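Local coordinates for protein putative nucleotide-diphospho-sugar transferase (Desulfovibrio desulfuricans subsp. desulfuricans, PDB 3CGX) that is a putative nucleotide-diphospho-sugar transferase of the GT-A clan, probably handling sugars carried on nucleotide diphosphates, though its substrates are not established, at residues A133-I146 and W163-M176. Residues are numbered along the deposited sequence; the frame is centred on the assembly and turned at random.
Sequences AAIGPAFDGGYYLI and WGEADVYQPTVEKM
Ile135 and Pro137 of strand 133-137 pack against Tyr169 on helix 169-176, which packs along one side of the mixed sheet of this GT-A-like fold. Strand and helix run nearly antiparallel, their axes 10.4 Å apart at an angle of 163°.

The apolar contacts centre on the Tyr169 ring. Its CG is anti to the backbone N (chi1 177°), which sends the ring toward the strand, where it meets Ile135 and Pro137. Pro137 CB sits over one face in a CH-pi contact, 4.1 Å from the ring centroid. Val173 CG1 of the same helix lies on the opposite face, so the ring is sandwiched. Ile135 CG2 touches Tyr169 CE1 obliquely, while Ile135 CD1 reaches past the ring to Met176 CE at 3.7 Å and to Thr172 CG2. Met176 is a selenomethionine. Its SE rests on Ala133 CB, and its side chain also touches Val183 of the neighbouring strand 183-185.

Polar contacts hold the turn that follows the strand. Residues Ala138 to Gly141 form a type I beta turn. Asp140 OD1 accepts from Gly142 N at 2.9 Å, an Asx turn. At the last residue of the beta turn, Tyr169 N donates to Gly141 O at 3.0 Å, in the carbonyl plane. Water 1 also donates to Gly141 O and accepts from Gln170 N, so this carbonyl is linked directly to Tyr169 and through water to Gln170.

Tyr143 CE2 touches Thr172 OG1 and Val168 CG2. The Tyr143 hydroxyl abuts the rim of the Trp163 ring, in the ring's own plane, with OH 3.7 Å from CH2. Met91 of helix 87-100 touches both aromatic side chains. Thr172 OG1 donates to Val168 O at 2.7 Å, from the opposite face of that carbonyl to Thr172 N. Water 2 donates to Thr172 OG1 and lies 2.7 Å from Tyr143 OH.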
ATOM      1  N   ALA A 133      15.920   7.513  -4.593  1.00 22.46           N
ATOM      2  CA  ALA A 133      14.532   7.352  -4.155  1.00 25.13           C
ATOM      3  C   ALA A 133      13.632   6.903  -5.282  1.00 23.56           C
ATOM      4  O   ALA A 133      13.973   6.992  -6.460  1.00 23.13           O
ATOM      5  CB  ALA A 133      14.008   8.666  -3.557  1.00 22.81           C
ATOM      6  N   ALA A 134      12.500   6.346  -4.877  1.00 24.86           N
ATOM      7  CA  ALA A 134      11.450   5.908  -5.764  1.00 22.49           C
ATOM      8  C   ALA A 134      10.080   6.356  -5.212  1.00 24.80           C
ATOM      9  O   ALA A 134       9.861   6.459  -3.997  1.00 25.03           O
ATOM     10  CB  ALA A 134      11.499   4.386  -5.926  1.00 21.93           C
ATOM     11  N   ILE A 135       9.163   6.640  -6.115  1.00 22.25           N
ATOM     12  CA  ILE A 135       7.820   7.101  -5.721  1.00 22.95           C
ATOM     13  C   ILE A 135       6.802   6.694  -6.771  1.00 23.30           C
ATOM     14  O   ILE A 135       7.087   6.748  -7.961  1.00 23.54           O
ATOM     15  CB  ILE A 135       7.810   8.639  -5.484  1.00 25.18           C
ATOM     16  CG1 ILE A 135       6.558   9.033  -4.657  1.00 28.08           C
ATOM     17  CG2 ILE A 135       7.972   9.428  -6.860  1.00 20.08           C
ATOM     18  CD1 ILE A 135       6.659  10.425  -3.976  1.00 21.79           C
ATOM     19  N   GLY A 136       5.636   6.215  -6.326  1.00 21.99           N
ATOM     20  CA  GLY A 136       4.589   5.855  -7.241  1.00 22.94           C
ATOM     21  C   GLY A 136       3.404   6.774  -7.026  1.00 23.33           C
ATOM     22  O   GLY A 136       2.811   6.799  -5.930  1.00 24.42           O
ATOM     23  N   PRO A 137       3.080   7.559  -8.056  1.00 24.84           N
ATOM     24  CA  PRO A 137       1.952   8.503  -8.003  1.00 24.51           C
ATOM     25  C   PRO A 137       0.624   7.792  -8.053  1.00 23.28           C
ATOM     26  O   PRO A 137       0.429   6.886  -8.859  1.00 27.10           O
ATOM     27  CB  PRO A 137       2.138   9.354  -9.259  1.00 24.90           C
ATOM     28  CG  PRO A 137       3.546   9.029  -9.776  1.00 29.43           C
ATOM     29  CD  PRO A 137       3.809   7.648  -9.327  1.00 25.02           C
ATOM     30  N   ALA A 138      -0.285   8.217  -7.179  1.00 27.68           N
ATOM     31  CA  ALA A 138      -1.663   7.725  -7.178  1.00 27.26           C
ATOM     32  C   ALA A 138      -2.542   8.745  -7.916  1.00 29.29           C
ATOM     33  O   ALA A 138      -2.225   9.931  -7.949  1.00 30.17           O
ATOM     34  CB  ALA A 138      -2.165   7.513  -5.733  1.00 29.31           C
ATOM     35  N   PHE A 139      -3.630   8.280  -8.513  1.00 31.63           N
ATOM     36  CA  PHE A 139      -4.579   9.169  -9.213  1.00 33.75           C
ATOM     37  C   PHE A 139      -5.142  10.228  -8.271  1.00 32.92           C
ATOM     38  O   PHE A 139      -5.460  11.321  -8.694  1.00 36.21           O
ATOM     39  CB  PHE A 139      -5.767   8.401  -9.741  1.00 37.03           C
ATOM     40  CG  PHE A 139      -5.496   7.544 -10.939  1.00 40.06           C
ATOM     41  CD1 PHE A 139      -4.224   7.102 -11.265  1.00 42.98           C
ATOM     42  CD2 PHE A 139      -6.576   7.087 -11.701  1.00 52.66           C
ATOM     43  CE1 PHE A 139      -4.020   6.251 -12.385  1.00 36.07           C
ATOM     44  CE2 PHE A 139      -6.378   6.252 -12.794  1.00 52.07           C
ATOM     45  CZ  PHE A 139      -5.085   5.838 -13.128  1.00 50.54           C
ATOM     46  N   ASP A 140      -5.226   9.912  -6.986  1.00 34.15           N
ATOM     47  CA  ASP A 140      -5.881  10.798  -5.988  1.00 35.72           C
ATOM     48  C   ASP A 140      -5.010  11.955  -5.450  1.00 33.60           C
ATOM     49  O   ASP A 140      -5.460  12.751  -4.622  1.00 34.97           O
ATOM     50  CB  ASP A 140      -6.409   9.988  -4.803  1.00 35.71           C
ATOM     51  CG  ASP A 140      -5.297   9.530  -3.849  1.00 43.73           C
ATOM     52  OD1 ASP A 140      -4.087   9.848  -4.073  1.00 44.27           O
ATOM     53  OD2 ASP A 140      -5.655   8.874  -2.848  1.00 53.59           O
ATOM     54  N   GLY A 141      -3.773  12.035  -5.897  1.00 30.91           N
ATOM     55  CA  GLY A 141      -2.928  13.181  -5.606  1.00 29.72           C
ATOM     56  C   GLY A 141      -1.804  12.901  -4.629  1.00 30.98           C
ATOM     57  O   GLY A 141      -0.944  13.751  -4.374  1.00 30.51           O
ATOM     58  N   GLY A 142      -1.836  11.704  -4.064  1.00 30.19           N
ATOM     59  CA  GLY A 142      -0.788  11.260  -3.169  1.00 29.83           C
ATOM     60  C   GLY A 142       0.096  10.252  -3.872  1.00 27.85           C
ATOM     61  O   GLY A 142       0.303  10.325  -5.081  1.00 27.32           O
ATOM     62  N   TYR A 143       0.611   9.322  -3.091  1.00 29.89           N
ATOM     63  CA  TYR A 143       1.485   8.247  -3.610  1.00 27.66           C
ATOM     64  C   TYR A 143       1.176   6.917  -2.951  1.00 25.63           C
ATOM     65  O   TYR A 143       0.816   6.874  -1.791  1.00 27.16           O
ATOM     66  CB  TYR A 143       2.956   8.629  -3.474  1.00 28.13           C
ATOM     67  CG  TYR A 143       3.468   9.036  -2.106  1.00 27.22           C
ATOM     68  CD1 TYR A 143       3.924   8.079  -1.196  1.00 23.31           C
ATOM     69  CD2 TYR A 143       3.523  10.383  -1.727  1.00 31.14           C
ATOM     70  CE1 TYR A 143       4.421   8.461   0.039  1.00 26.14           C
ATOM     71  CE2 TYR A 143       4.041  10.775  -0.477  1.00 26.08           C
ATOM     72  CZ  TYR A 143       4.498   9.807   0.395  1.00 26.94           C
ATOM     73  OH  TYR A 143       5.032  10.147   1.629  1.00 27.45           O
ATOM     74  N   TYR A 144       1.297   5.846  -3.721  1.00 24.58           N
ATOM     75  CA  TYR A 144       0.989   4.515  -3.268  1.00 26.12           C
ATOM     76  C   TYR A 144       2.251   3.751  -2.848  1.00 25.41           C
ATOM     77  O   TYR A 144       2.181   2.683  -2.218  1.00 22.58           O
ATOM     78  CB  TYR A 144       0.253   3.731  -4.354  1.00 26.32           C
ATOM     79  CG  TYR A 144       1.073   3.480  -5.623  1.00 20.96           C
ATOM     80  CD1 TYR A 144       2.007   2.411  -5.707  1.00 19.91           C
ATOM     81  CD2 TYR A 144       0.903   4.270  -6.735  1.00 23.63           C
ATOM     82  CE1 TYR A 144       2.743   2.172  -6.855  1.00 23.79           C
ATOM     83  CE2 TYR A 144       1.658   4.034  -7.903  1.00 23.61           C
ATOM     84  CZ  TYR A 144       2.548   2.974  -7.967  1.00 21.51           C
ATOM     85  OH  TYR A 144       3.259   2.830  -9.142  1.00 21.84           O
ATOM     86  N   LEU A 145       3.399   4.284  -3.246  1.00 22.70           N
ATOM     87  CA  LEU A 145       4.697   3.713  -2.872  1.00 23.28           C
ATOM     88  C   LEU A 145       5.768   4.801  -2.732  1.00 21.12           C
ATOM     89  O   LEU A 145       5.796   5.776  -3.491  1.00 23.51           O
ATOM     90  CB  LEU A 145       5.144   2.639  -3.882  1.00 21.09           C
ATOM     91  CG  LEU A 145       6.487   1.885  -3.690  1.00 27.33           C
ATOM     92  CD1 LEU A 145       6.417   0.450  -4.317  1.00 23.96           C
ATOM     93  CD2 LEU A 145       7.734   2.700  -4.227  1.00 22.65           C
ATOM     94  N   ILE A 146       6.619   4.638  -1.728  1.00 20.47           N
ATOM     95  CA  ILE A 146       7.814   5.480  -1.572  1.00 20.89           C
ATOM     96  C   ILE A 146       8.987   4.581  -1.148  1.00 21.13           C
ATOM     97  O   ILE A 146       8.810   3.672  -0.350  1.00 21.92           O
ATOM     98  CB  ILE A 146       7.590   6.657  -0.576  1.00 21.97           C
ATOM     99  CG1 ILE A 146       8.789   7.608  -0.646  1.00 26.61           C
ATOM    100  CG2 ILE A 146       7.204   6.152   0.868  1.00 23.52           C
ATOM    101  CD1 ILE A 146       8.471   8.988  -0.055  1.00 31.88           C
ATOM    102  N   TRP A 163      -1.252  16.159   5.765  1.00 47.40           N
ATOM    103  CA  TRP A 163      -1.902  14.850   5.554  1.00 48.48           C
ATOM    104  C   TRP A 163      -3.408  15.053   5.545  1.00 50.41           C
ATOM    105  O   TRP A 163      -3.962  15.699   6.429  1.00 51.67           O
ATOM    106  CB  TRP A 163      -1.426  13.785   6.578  1.00 47.03           C
ATOM    107  CG  TRP A 163       0.066  13.692   6.529  1.00 42.84           C
ATOM    108  CD1 TRP A 163       0.954  14.263   7.409  1.00 39.64           C
ATOM    109  CD2 TRP A 163       0.864  13.091   5.484  1.00 40.50           C
ATOM    110  NE1 TRP A 163       2.258  14.035   6.986  1.00 44.32           N
ATOM    111  CE2 TRP A 163       2.232  13.300   5.827  1.00 35.15           C
ATOM    112  CE3 TRP A 163       0.562  12.358   4.326  1.00 35.71           C
ATOM    113  CZ2 TRP A 163       3.292  12.888   5.007  1.00 35.83           C
ATOM    114  CZ3 TRP A 163       1.628  11.899   3.526  1.00 36.86           C
ATOM    115  CH2 TRP A 163       2.978  12.143   3.896  1.00 34.55           C
ATOM    116  N   GLY A 164      -4.042  14.543   4.493  1.00 52.85           N
ATOM    117  CA  GLY A 164      -5.495  14.617   4.312  1.00 52.88           C
ATOM    118  C   GLY A 164      -6.080  15.981   3.971  1.00 52.59           C
ATOM    119  O   GLY A 164      -7.307  16.104   3.811  1.00 50.20           O
ATOM    120  N   GLU A 165      -5.217  16.998   3.857  1.00 53.53           N
ATOM    121  CA  GLU A 165      -5.667  18.404   3.622  1.00 53.87           C
ATOM    122  C   GLU A 165      -5.271  18.926   2.235  1.00 53.47           C
ATOM    123  O   GLU A 165      -5.596  20.058   1.860  1.00 51.13           O
ATOM    124  CB  GLU A 165      -5.137  19.355   4.718  1.00 52.55           C
ATOM    125  N   ALA A 166      -4.562  18.082   1.488  1.00 53.77           N
ATOM    126  CA  ALA A 166      -4.098  18.424   0.136  1.00 53.33           C
ATOM    127  C   ALA A 166      -3.579  17.210  -0.664  1.00 52.20           C
ATOM    128  O   ALA A 166      -3.653  16.061  -0.212  1.00 52.49           O
ATOM    129  CB  ALA A 166      -2.996  19.536   0.212  1.00 51.47           C
ATOM    130  N   ASP A 167      -3.067  17.497  -1.864  1.00 50.13           N
ATOM    131  CA  ASP A 167      -2.403  16.501  -2.722  1.00 46.22           C
ATOM    132  C   ASP A 167      -0.935  16.529  -2.313  1.00 41.54           C
ATOM    133  O   ASP A 167      -0.277  17.572  -2.433  1.00 39.22           O
ATOM    134  CB  ASP A 167      -2.534  16.858  -4.198  1.00 46.02           C
ATOM    135  CG  ASP A 167      -3.957  16.720  -4.732  1.00 51.02           C
ATOM    136  OD1 ASP A 167      -4.794  15.971  -4.169  1.00 44.17           O
ATOM    137  OD2 ASP A 167      -4.226  17.376  -5.764  1.00 59.17           O
ATOM    138  N   VAL A 168      -0.426  15.397  -1.839  1.00 36.78           N
ATOM    139  CA  VAL A 168       0.902  15.367  -1.168  1.00 33.72           C
ATOM    140  C   VAL A 168       2.077  14.975  -2.073  1.00 32.13           C
ATOM    141  O   VAL A 168       3.251  15.210  -1.766  1.00 28.13           O
ATOM    142  CB  VAL A 168       0.864  14.479   0.120  1.00 34.34           C
ATOM    143  CG1 VAL A 168      -0.126  15.091   1.128  1.00 38.37           C
ATOM    144  CG2 VAL A 168       0.512  12.998  -0.167  1.00 29.60           C
ATOM    145  N   TYR A 169       1.749  14.438  -3.225  1.00 29.09           N
ATOM    146  CA  TYR A 169       2.787  13.981  -4.140  1.00 30.94           C
ATOM    147  C   TYR A 169       3.762  15.075  -4.623  1.00 33.02           C
ATOM    148  O   TYR A 169       5.007  14.938  -4.544  1.00 32.20           O
ATOM    149  CB  TYR A 169       2.108  13.303  -5.332  1.00 31.67           C
ATOM    150  CG  TYR A 169       3.088  12.866  -6.373  1.00 30.09           C
ATOM    151  CD1 TYR A 169       3.798  11.672  -6.242  1.00 29.23           C
ATOM    152  CD2 TYR A 169       3.281  13.626  -7.506  1.00 36.15           C
ATOM    153  CE1 TYR A 169       4.694  11.289  -7.208  1.00 27.68           C
ATOM    154  CE2 TYR A 169       4.161  13.253  -8.461  1.00 37.35           C
ATOM    155  CZ  TYR A 169       4.859  12.099  -8.321  1.00 33.94           C
ATOM    156  OH  TYR A 169       5.727  11.776  -9.320  1.00 31.31           O
ATOM    157  N   GLN A 170       3.205  16.176  -5.118  1.00 35.45           N
ATOM    158  CA  GLN A 170       4.044  17.266  -5.663  1.00 34.61           C
ATOM    159  C   GLN A 170       4.940  17.879  -4.591  1.00 31.51           C
ATOM    160  O   GLN A 170       6.155  18.036  -4.786  1.00 33.95           O
ATOM    161  CB  GLN A 170       3.186  18.323  -6.371  1.00 38.98           C
ATOM    162  CG  GLN A 170       2.709  17.852  -7.745  1.00 45.67           C
ATOM    163  CD  GLN A 170       3.869  17.670  -8.731  1.00 48.67           C
ATOM    164  OE1 GLN A 170       4.921  18.326  -8.614  1.00 56.73           O
ATOM    165  NE2 GLN A 170       3.674  16.792  -9.721  1.00 53.48           N
ATOM    166  N   PRO A 171       4.355  18.252  -3.451  1.00 30.05           N
ATOM    167  CA  PRO A 171       5.202  18.787  -2.378  1.00 30.90           C
ATOM    168  C   PRO A 171       6.294  17.785  -2.018  1.00 28.65           C
ATOM    169  O   PRO A 171       7.402  18.163  -1.677  1.00 28.86           O
ATOM    170  CB  PRO A 171       4.241  18.945  -1.192  1.00 33.43           C
ATOM    171  CG  PRO A 171       2.884  18.773  -1.719  1.00 36.59           C
ATOM    172  CD  PRO A 171       2.929  18.215  -3.100  1.00 33.01           C
ATOM    173  N   THR A 172       5.972  16.490  -2.109  1.00 28.81           N
ATOM    174  CA  THR A 172       6.947  15.454  -1.755  1.00 26.93           C
ATOM    175  C   THR A 172       8.075  15.421  -2.777  1.00 25.34           C
ATOM    176  O   THR A 172       9.260  15.447  -2.412  1.00 25.30           O
ATOM    177  CB  THR A 172       6.283  14.079  -1.583  1.00 25.65           C
ATOM    178  OG1 THR A 172       5.343  14.122  -0.494  1.00 24.67           O
ATOM    179  CG2 THR A 172       7.326  12.992  -1.303  1.00 27.28           C
ATOM    180  N   VAL A 173       7.711  15.398  -4.053  1.00 26.30           N
ATOM    181  CA  VAL A 173       8.710  15.315  -5.118  1.00 30.05           C
ATOM    182  C   VAL A 173       9.524  16.605  -5.089  1.00 30.88           C
ATOM    183  O   VAL A 173      10.702  16.611  -5.397  1.00 30.73           O
ATOM    184  CB  VAL A 173       8.094  15.040  -6.510  1.00 29.94           C
ATOM    185  CG1 VAL A 173       7.615  13.579  -6.610  1.00 31.41           C
ATOM    186  CG2 VAL A 173       6.964  15.982  -6.811  1.00 39.69           C
ATOM    187  N   GLU A 174       8.883  17.671  -4.625  1.00 31.96           N
ATOM    188  CA  GLU A 174       9.545  18.980  -4.503  1.00 31.83           C
ATOM    189  C   GLU A 174      10.621  18.904  -3.396  1.00 32.95           C
ATOM    190  O   GLU A 174      11.766  19.286  -3.623  1.00 36.35           O
ATOM    191  CB  GLU A 174       8.526  20.094  -4.243  1.00 31.82           C
ATOM    192  N   LYS A 175      10.258  18.373  -2.226  1.00 32.19           N
ATOM    193  CA  LYS A 175      11.215  18.180  -1.123  1.00 32.06           C
ATOM    194  C   LYS A 175      12.353  17.271  -1.564  1.00 32.15           C
ATOM    195  O   LYS A 175      13.502  17.482  -1.185  1.00 30.57           O
ATOM    196  CB  LYS A 175      10.530  17.613   0.127  1.00 31.50           C
ATOM    197  CG  LYS A 175       9.751  18.659   0.933  1.00 39.56           C
ATOM    198  CD  LYS A 175       8.744  18.069   1.918  1.00 48.14           C
ATOM    199  CE  LYS A 175       8.282  19.162   2.913  1.00 54.88           C
ATOM    200  NZ  LYS A 175       6.998  18.780   3.585  1.00 63.69           N
HETATM  201  N   MSE A 176      12.052  16.266  -2.396  1.00 32.19           N
HETATM  202  CA  MSE A 176      13.124  15.372  -2.894  1.00 29.97           C
HETATM  203  C   MSE A 176      14.077  16.105  -3.826  1.00 29.40           C
HETATM  204  O   MSE A 176      15.285  15.879  -3.785  1.00 28.96           O
HETATM  205  CB  MSE A 176      12.553  14.148  -3.592  1.00 29.14           C
HETATM  206  CG  MSE A 176      11.786  13.279  -2.618  1.00 27.86           C
HETATM  207 SE   MSE A 176      11.113  11.622  -3.439  0.75 34.18          SE
HETATM  208  CE  MSE A 176       9.763  12.229  -4.656  1.00 35.29           C
TER
HETATM  209  O   HOH W   1       0.102  16.401  -5.866  1.00 45.53           O
HETATM  210  O   HOH W   2       5.781  12.752   1.850  1.00 32.31           O